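Local coordinates for protein probable transcriptional regulator WhiB7 (Mycobacterium tuberculosis, PDB 7KUG) that regulates transcription of antibiotic-resistance genes, carries a [4Fe-4S] cluster and is probably redox-responsive, at residues C52-P62 with W66-I76. The protein carries 2 engineered substitutions. Residues are numbered along the deposited sequence; the frame is centred on the assembly and turned at random. Where two conformers were deposited one is given.
Sequences CLAAALQRAEP and WGGEIFDQGSI. With SF4 (iron/sulfur cluster), chain E.
F71 meets helix 52-59 with L53 CD1 and the backbone of L57 at the edge of its ring, while L57 CD2 stands out of the ring plane on the side of I76 CD1. L53 CD1 lies 3.8 Å from F71 CZ, and L57 CD2 reaches F71 CE2; I76 CD1 touches both leucine methyls and sits over one face of the same ring. L53 CD1 also rests against W66 O and E69 CG, because chi1 (180°) sets CG opposite the backbone N. A56 CB lies 3.5 Å from both W66 CB and F71 CZ, so the small methyl lets helix and strand come close.

The indole of W66 is packed by E61, whose CG stands over the six-membered ring, 3.7 Å from its centroid, in a CH-pi contact; the carboxylate continues the stack, its plane 14° from that of the ring. A bend at chi2 (-65°) folds the glutamate flat in this way. R59 holds it there side-on: NE and NH2 both donate to E61 OE2, NE at 2.7 Å, on the anti side of the carboxylate. That oxygen also forms a salt bridge with a basic side chain of another protein chain, while W66 NE1 donates a hydrogen bond to W63 O.

Backbone hydrogen bonds close the far end, G74 N to E61 O and Q73 N to P62 O (2.9 Å). Water links L57 O with G74 O. G74, at positive phi in a type I' turn, lets A60 approach, and A60 itself ends the helix as C-prime of a Schellman motif.

At the other end, C52 SG ligates iron FE3 of the cluster at 2.3 Å, and G67 brings its CA against a cluster sulfide. Positive phi and the nearness of L53 CB suit glycine here. C52 and this Gly-Val-Trp-Gly-Gly turn of WhiB proteins border the [4Fe-4S] pocket; the rest packs the helix on the antiparallel sheet.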
# COMPACT_ATOMS: atom_id res chain seq x y z
N CYS A 52 -9.48 8.55 -8.44
CA CYS A 52 -8.45 7.56 -8.03
C CYS A 52 -7.24 7.72 -8.96
O CYS A 52 -6.09 7.77 -8.48
CB CYS A 52 -9.01 6.14 -8.07
SG CYS A 52 -7.87 4.84 -7.54
N LEU A 53 -7.49 7.84 -10.26
CA LEU A 53 -6.42 7.99 -11.27
C LEU A 53 -5.66 9.29 -10.98
O LEU A 53 -4.44 9.26 -11.00
CB LEU A 53 -7.03 7.99 -12.68
CG LEU A 53 -6.03 8.15 -13.82
CD1 LEU A 53 -5.02 7.02 -13.81
CD2 LEU A 53 -6.74 8.21 -15.17
N ALA A 54 -6.38 10.39 -10.76
CA ALA A 54 -5.76 11.72 -10.57
C ALA A 54 -4.85 11.65 -9.34
O ALA A 54 -3.70 12.15 -9.41
CB ALA A 54 -6.83 12.78 -10.42
N ALA A 55 -5.34 11.06 -8.25
CA ALA A 55 -4.65 11.02 -6.94
C ALA A 55 -3.41 10.13 -7.07
O ALA A 55 -2.35 10.50 -6.53
CB ALA A 55 -5.57 10.54 -5.86
N ALA A 56 -3.51 9.01 -7.79
CA ALA A 56 -2.36 8.08 -7.94
C ALA A 56 -1.27 8.76 -8.77
O ALA A 56 -0.08 8.56 -8.49
CB ALA A 56 -2.82 6.78 -8.55
N LEU A 57 -1.65 9.57 -9.76
CA LEU A 57 -0.68 10.34 -10.58
C LEU A 57 0.00 11.39 -9.69
O LEU A 57 1.21 11.57 -9.84
CB LEU A 57 -1.42 11.00 -11.76
CG LEU A 57 -1.74 10.06 -12.92
CD1 LEU A 57 -2.72 10.72 -13.89
CD2 LEU A 57 -0.48 9.64 -13.62
N GLN A 58 -0.76 12.06 -8.83
CA GLN A 58 -0.25 13.13 -7.93
C GLN A 58 0.77 12.50 -6.98
O GLN A 58 1.85 13.09 -6.78
CB GLN A 58 -1.40 13.80 -7.19
CG GLN A 58 -1.07 15.20 -6.68
CD GLN A 58 -0.71 15.22 -5.21
OE1 GLN A 58 -1.29 14.50 -4.40
NE2 GLN A 58 0.25 16.06 -4.86
N ARG A 59 0.47 11.31 -6.47
CA ARG A 59 1.36 10.61 -5.50
C ARG A 59 2.50 9.90 -6.24
O ARG A 59 3.44 9.44 -5.56
CB ARG A 59 0.56 9.62 -4.66
CG ARG A 59 -0.41 10.27 -3.69
CD ARG A 59 -0.97 9.26 -2.70
NE ARG A 59 -1.46 8.07 -3.37
CZ ARG A 59 -2.70 7.92 -3.84
NH1 ARG A 59 -3.59 8.89 -3.70
NH2 ARG A 59 -3.03 6.79 -4.45
N ALA A 60 2.42 9.77 -7.57
CA ALA A 60 3.41 9.05 -8.40
C ALA A 60 3.53 7.60 -7.91
O ALA A 60 4.63 7.14 -7.61
CB ALA A 60 4.74 9.78 -8.36
N GLU A 61 2.40 6.87 -7.85
CA GLU A 61 2.39 5.46 -7.40
C GLU A 61 3.36 4.67 -8.25
O GLU A 61 3.41 4.78 -9.47
CB GLU A 61 0.97 4.88 -7.43
CG GLU A 61 0.06 5.48 -6.38
CD GLU A 61 0.45 5.18 -4.94
OE1 GLU A 61 1.32 4.32 -4.74
OE2 GLU A 61 -0.13 5.80 -4.04
N PRO A 62 4.23 3.86 -7.61
CA PRO A 62 5.29 3.16 -8.33
C PRO A 62 4.83 1.96 -9.16
O PRO A 62 5.54 1.54 -10.04
CB PRO A 62 6.21 2.65 -7.22
CG PRO A 62 5.35 2.63 -5.98
CD PRO A 62 4.35 3.75 -6.15
N TRP A 66 -4.55 1.61 -10.70
CA TRP A 66 -5.24 2.72 -10.03
C TRP A 66 -6.08 3.39 -11.10
O TRP A 66 -5.52 3.64 -12.18
CB TRP A 66 -4.25 3.72 -9.42
CG TRP A 66 -3.19 3.14 -8.54
CD1 TRP A 66 -2.09 2.46 -8.94
CD2 TRP A 66 -3.12 3.22 -7.10
NE1 TRP A 66 -1.33 2.11 -7.86
CE2 TRP A 66 -1.94 2.56 -6.72
CE3 TRP A 66 -3.92 3.80 -6.11
CZ2 TRP A 66 -1.55 2.44 -5.38
CZ3 TRP A 66 -3.53 3.70 -4.79
CH2 TRP A 66 -2.37 3.02 -4.44
N GLY A 67 -7.35 3.69 -10.82
CA GLY A 67 -8.23 4.40 -11.77
C GLY A 67 -8.27 3.68 -13.11
O GLY A 67 -8.39 4.36 -14.14
N GLY A 68 -8.10 2.35 -13.09
CA GLY A 68 -8.20 1.48 -14.28
C GLY A 68 -7.00 1.62 -15.19
O GLY A 68 -7.10 1.22 -16.36
N GLU A 69 -5.88 2.13 -14.69
CA GLU A 69 -4.61 2.21 -15.45
C GLU A 69 -3.48 1.50 -14.69
O GLU A 69 -3.44 1.55 -13.44
CB GLU A 69 -4.24 3.66 -15.73
CG GLU A 69 -5.26 4.41 -16.58
CD GLU A 69 -5.46 3.86 -17.99
OE1 GLU A 69 -4.57 3.14 -18.50
OE2 GLU A 69 -6.50 4.21 -18.59
N ILE A 70 -2.54 0.89 -15.42
CA ILE A 70 -1.31 0.31 -14.82
C ILE A 70 -0.29 1.42 -14.60
O ILE A 70 0.01 2.15 -15.56
CB ILE A 70 -0.73 -0.80 -15.72
CG1 ILE A 70 -1.72 -1.96 -15.85
CG2 ILE A 70 0.64 -1.24 -15.23
CD1 ILE A 70 -1.54 -2.75 -17.12
N PHE A 71 0.27 1.48 -13.39
CA PHE A 71 1.33 2.45 -13.04
C PHE A 71 2.70 1.79 -13.05
O PHE A 71 2.86 0.60 -12.74
CB PHE A 71 1.04 3.07 -11.68
CG PHE A 71 0.04 4.19 -11.74
CD1 PHE A 71 -1.27 3.95 -12.12
CD2 PHE A 71 0.40 5.49 -11.41
CE1 PHE A 71 -2.19 4.98 -12.19
CE2 PHE A 71 -0.52 6.53 -11.47
CZ PHE A 71 -1.82 6.27 -11.84
N ASP A 72 3.70 2.61 -13.42
CA ASP A 72 5.13 2.23 -13.42
C ASP A 72 5.92 3.50 -13.10
O ASP A 72 5.95 4.40 -13.95
CB ASP A 72 5.51 1.61 -14.76
CG ASP A 72 6.96 1.15 -14.83
OD1 ASP A 72 7.63 1.16 -13.76
OD2 ASP A 72 7.40 0.78 -15.94
N GLN A 73 6.47 3.61 -11.89
CA GLN A 73 7.24 4.79 -11.42
C GLN A 73 6.44 6.08 -11.62
O GLN A 73 7.03 7.07 -12.06
CB GLN A 73 8.56 4.88 -12.19
CG GLN A 73 9.33 3.57 -12.16
CD GLN A 73 9.89 3.28 -10.79
OE1 GLN A 73 9.95 4.14 -9.92
NE2 GLN A 73 10.34 2.04 -10.61
N GLY A 74 5.14 6.06 -11.31
CA GLY A 74 4.26 7.24 -11.39
C GLY A 74 3.80 7.54 -12.81
O GLY A 74 3.05 8.52 -12.97
N SER A 75 4.23 6.75 -13.80
CA SER A 75 3.76 6.87 -15.21
C SER A 75 2.67 5.83 -15.50
O SER A 75 2.65 4.80 -14.81
CB SER A 75 4.90 6.74 -16.19
OG SER A 75 5.83 7.81 -16.03
N ILE A 76 1.84 6.10 -16.50
CA ILE A 76 0.84 5.15 -17.06
C ILE A 76 1.52 4.27 -18.10
O ILE A 76 2.20 4.83 -19.00
CB ILE A 76 -0.36 5.91 -17.66
CG1 ILE A 76 -1.00 6.84 -16.64
CG2 ILE A 76 -1.38 4.94 -18.26
CD1 ILE A 76 -1.39 6.15 -15.36
FE1 SF4 E . -11.96 2.48 -7.92
FE2 SF4 E . -10.33 0.85 -6.50
FE3 SF4 E . -9.37 3.16 -7.64
FE4 SF4 E . -10.06 1.01 -9.22
S1 SF4 E . -8.51 1.15 -7.62
S2 SF4 E . -10.56 3.12 -9.51
S3 SF4 E . -11.78 0.27 -8.11
S4 SF4 E . -10.86 2.94 -6.09
O HOH W 1 3.08 10.79 -11.55
O HOH W 2 7.14 -0.30 -11.35